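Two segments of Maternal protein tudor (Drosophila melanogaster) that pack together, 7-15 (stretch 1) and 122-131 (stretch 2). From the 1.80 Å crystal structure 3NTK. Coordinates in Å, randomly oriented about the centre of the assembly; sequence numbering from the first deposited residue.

Stretch 1 7-15: VVVQFDGPM
Stretch 2 (122-131) DAALLQSFID

The centre of this small strand-against-helix contact is a single aromatic ring: the ring of Phe11 lies flat beneath Ile130, whose CG1 stands 4.0 Å from the centroid of the Phe11 ring and only 6° off the ring normal. Such a CH-pi arrangement puts an aliphatic carbon over the face of the pi system, and here it is close to ideal. No clear hydrogen bond links the two stretches, so the example illustrates how a strand and a helix more than one hundred residues apart in sequence can be matched chiefly by the shapes of apolar side chains.

The strand, residues 7-11, and the helix, residues 122-131, run at 139° between their N-to-C directions, nearer antiparallel than parallel, and their axes approach to 9.8 Å. That separation leaves room for side chains between the two backbones. The strand does not alternate regularly here: Val8 and Phe11 face the helix, and Gln10 does not. Val8 (phi/psi -86/122, chi1 t) points its CA-to-CB bond toward the helix, whereas Gln10 (-151/131, chi1 t, chi2 p) points away and instead donates from NE2 to Val9 O at 3.2 Å. Val9 departs from extended geometry at -103/-19, so that Phe11 (-140/101), rather than Gln10, is the next residue to face the helix.

Phe11 holds chi1 at -167° (t) and chi2 at -90°. Besides the contact over its face, its CB lies 4.1 Å from Ile130 CG2, and Val8 CG1 reaches that same Ile130 CG2 at 4.1 Å. Ile130, with chi1 and chi2 both m, therefore bridges two strand residues. The ring tip, Phe11 CZ, comes within 4.2 Å of Leu126 CB, one helical turn before Ile130. The 126/130 spacing is the familiar i, i+4 stripe, and the backbone bond from Ile130 N to Leu126 O, 2.9 Å, ties its two members together. Gln127 closes the ring's edge. Its CA-to-CB bond points sideways, yet with chi1 t, chi2 p and chi3 at -164° the end of the side chain comes nearer to the strand; its amide orientation is uncertain.

After Phe11 the chain turns a corner at Asp12 (-89/-24), whose CA-to-CB bond points away from the helix. Gly13 follows in a very extended conformation, 167/174, with its CA 6.5 Å from the CA of Gln127. A CB placed ideally on Gly13 would lie 2.4 Å from Met15 CE, a clash within the same stretch rather than with the helix.

Pro14 (-56/-35, ring pucker C-gamma exo) then renews the apolar contact toward the start of the helical segment. Its CA sits 6.4 Å from the CA of Ala123, and Pro14 CG lies 4.2 Å from Ala123 CB and 4.1 Å from Leu126 CD1. Leu126, at chi1 -104° between wells and chi2 t, thus meets both Phe11 and Pro14. Altogether 353 Å² is buried, with Phe11 the residue most covered.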

# COMPACT_ATOMS: atom_id res chain seq x y z
N VAL A 7 -0.35 -1.42 9.74
CA VAL A 7 -0.48 0.02 9.77
C VAL A 7 -1.20 0.33 8.46
O VAL A 7 -0.92 -0.30 7.45
CB VAL A 7 0.90 0.73 9.79
CG1 VAL A 7 0.71 2.23 9.66
CG2 VAL A 7 1.63 0.43 11.09
N VAL A 8 -2.13 1.28 8.50
CA VAL A 8 -2.86 1.66 7.29
C VAL A 8 -2.01 2.73 6.60
O VAL A 8 -1.70 3.76 7.19
CB VAL A 8 -4.25 2.24 7.64
CG1 VAL A 8 -4.97 2.69 6.38
CG2 VAL A 8 -5.07 1.18 8.38
N VAL A 9 -1.63 2.49 5.35
CA VAL A 9 -0.81 3.44 4.63
C VAL A 9 -1.57 4.28 3.62
O VAL A 9 -1.10 5.34 3.19
CB VAL A 9 0.37 2.74 3.90
CG1 VAL A 9 1.30 2.11 4.92
CG2 VAL A 9 -0.17 1.67 2.93
N GLN A 10 -2.76 3.81 3.24
CA GLN A 10 -3.60 4.52 2.28
C GLN A 10 -5.04 4.17 2.61
O GLN A 10 -5.37 3.00 2.76
CB GLN A 10 -3.26 4.08 0.86
CG GLN A 10 -3.89 4.93 -0.22
CD GLN A 10 -3.20 6.26 -0.40
OE1 GLN A 10 -3.65 7.11 -1.17
NE2 GLN A 10 -2.08 6.45 0.30
N PHE A 11 -5.91 5.17 2.71
CA PHE A 11 -7.31 4.89 3.03
C PHE A 11 -8.28 5.75 2.23
O PHE A 11 -8.50 6.92 2.54
CB PHE A 11 -7.53 5.09 4.53
CG PHE A 11 -8.84 4.55 5.04
CD1 PHE A 11 -9.98 5.36 5.05
CD2 PHE A 11 -8.94 3.24 5.49
CE1 PHE A 11 -11.20 4.85 5.52
CE2 PHE A 11 -10.15 2.73 5.96
CZ PHE A 11 -11.28 3.54 5.97
N ASP A 12 -8.87 5.17 1.20
CA ASP A 12 -9.84 5.89 0.39
C ASP A 12 -11.23 5.69 0.99
O ASP A 12 -12.13 6.52 0.82
CB ASP A 12 -9.81 5.40 -1.06
CG ASP A 12 -8.56 5.86 -1.79
OD1 ASP A 12 -8.25 7.07 -1.74
OD2 ASP A 12 -7.89 5.01 -2.43
N GLY A 13 -11.38 4.59 1.72
CA GLY A 13 -12.64 4.27 2.36
C GLY A 13 -12.65 2.83 2.84
O GLY A 13 -11.70 2.09 2.58
N PRO A 14 -13.70 2.41 3.56
CA PRO A 14 -13.76 1.03 4.05
C PRO A 14 -13.64 -0.01 2.93
O PRO A 14 -13.06 -1.07 3.13
CB PRO A 14 -15.12 0.97 4.74
CG PRO A 14 -15.30 2.38 5.24
CD PRO A 14 -14.84 3.19 4.05
N MET A 15 -14.19 0.29 1.76
CA MET A 15 -14.11 -0.69 0.69
C MET A 15 -12.83 -0.68 -0.12
O MET A 15 -12.67 -1.46 -1.04
CB MET A 15 -15.32 -0.59 -0.25
CG MET A 15 -15.72 0.78 -0.69
SD MET A 15 -14.42 1.72 -1.45
CE MET A 15 -14.39 3.06 -0.34
N ASP A 122 -20.63 4.47 10.91
CA ASP A 122 -19.24 4.04 11.08
C ASP A 122 -18.44 4.34 9.82
O ASP A 122 -17.37 4.93 9.88
CB ASP A 122 -19.15 2.54 11.36
CG ASP A 122 -19.70 2.15 12.71
OD1 ASP A 122 -19.63 2.97 13.64
OD2 ASP A 122 -20.20 1.01 12.84
N ALA A 123 -18.98 3.93 8.67
CA ALA A 123 -18.31 4.13 7.40
C ALA A 123 -17.92 5.58 7.15
O ALA A 123 -16.81 5.87 6.69
CB ALA A 123 -19.20 3.63 6.26
N ALA A 124 -18.84 6.49 7.45
CA ALA A 124 -18.59 7.92 7.24
C ALA A 124 -17.57 8.51 8.19
O ALA A 124 -16.82 9.42 7.82
CB ALA A 124 -19.92 8.70 7.33
N LEU A 125 -17.54 8.00 9.42
CA LEU A 125 -16.62 8.49 10.45
C LEU A 125 -15.23 7.87 10.37
O LEU A 125 -14.25 8.44 10.86
CB LEU A 125 -17.21 8.21 11.83
CG LEU A 125 -17.06 9.23 12.96
CD1 LEU A 125 -17.28 8.52 14.28
CD2 LEU A 125 -15.70 9.89 12.94
N LEU A 126 -15.13 6.69 9.77
CA LEU A 126 -13.85 6.01 9.68
C LEU A 126 -12.75 6.83 9.01
O LEU A 126 -11.60 6.76 9.42
CB LEU A 126 -14.00 4.66 8.98
CG LEU A 126 -13.97 3.46 9.92
CD1 LEU A 126 -14.16 2.16 9.13
CD2 LEU A 126 -12.63 3.44 10.66
N GLN A 127 -13.11 7.60 7.99
CA GLN A 127 -12.13 8.42 7.28
C GLN A 127 -11.35 9.31 8.25
O GLN A 127 -10.11 9.30 8.27
CB GLN A 127 -12.82 9.29 6.24
CG GLN A 127 -11.85 10.06 5.35
CD GLN A 127 -11.19 9.17 4.31
OE1 GLN A 127 -10.19 9.55 3.70
NE2 GLN A 127 -11.77 7.99 4.08
N SER A 128 -12.07 10.08 9.06
CA SER A 128 -11.44 10.99 10.02
C SER A 128 -10.77 10.25 11.18
O SER A 128 -9.78 10.73 11.74
CB SER A 128 -12.48 11.98 10.56
OG SER A 128 -13.48 11.32 11.31
N PHE A 129 -11.30 9.09 11.53
CA PHE A 129 -10.72 8.31 12.62
C PHE A 129 -9.35 7.80 12.20
O PHE A 129 -8.39 7.85 12.97
CB PHE A 129 -11.65 7.14 12.96
CG PHE A 129 -11.18 6.29 14.11
CD1 PHE A 129 -10.27 5.25 13.90
CD2 PHE A 129 -11.63 6.53 15.40
CE1 PHE A 129 -9.83 4.46 14.96
CE2 PHE A 129 -11.20 5.75 16.47
CZ PHE A 129 -10.29 4.71 16.24
N ILE A 130 -9.26 7.33 10.96
CA ILE A 130 -8.01 6.80 10.41
C ILE A 130 -6.99 7.90 10.14
O ILE A 130 -5.81 7.75 10.44
CB ILE A 130 -8.26 6.03 9.10
CG1 ILE A 130 -9.24 4.88 9.34
CG2 ILE A 130 -6.94 5.51 8.54
CD1 ILE A 130 -8.76 3.85 10.33
N ASP A 131 -7.45 9.01 9.56
CA ASP A 131 -6.57 10.12 9.23
C ASP A 131 -5.84 10.66 10.46
O ASP A 131 -4.73 11.18 10.36
CB ASP A 131 -7.35 11.27 8.58
CG ASP A 131 -7.83 10.92 7.18
OD1 ASP A 131 -7.05 10.34 6.40
OD2 ASP A 131 -9.00 11.25 6.85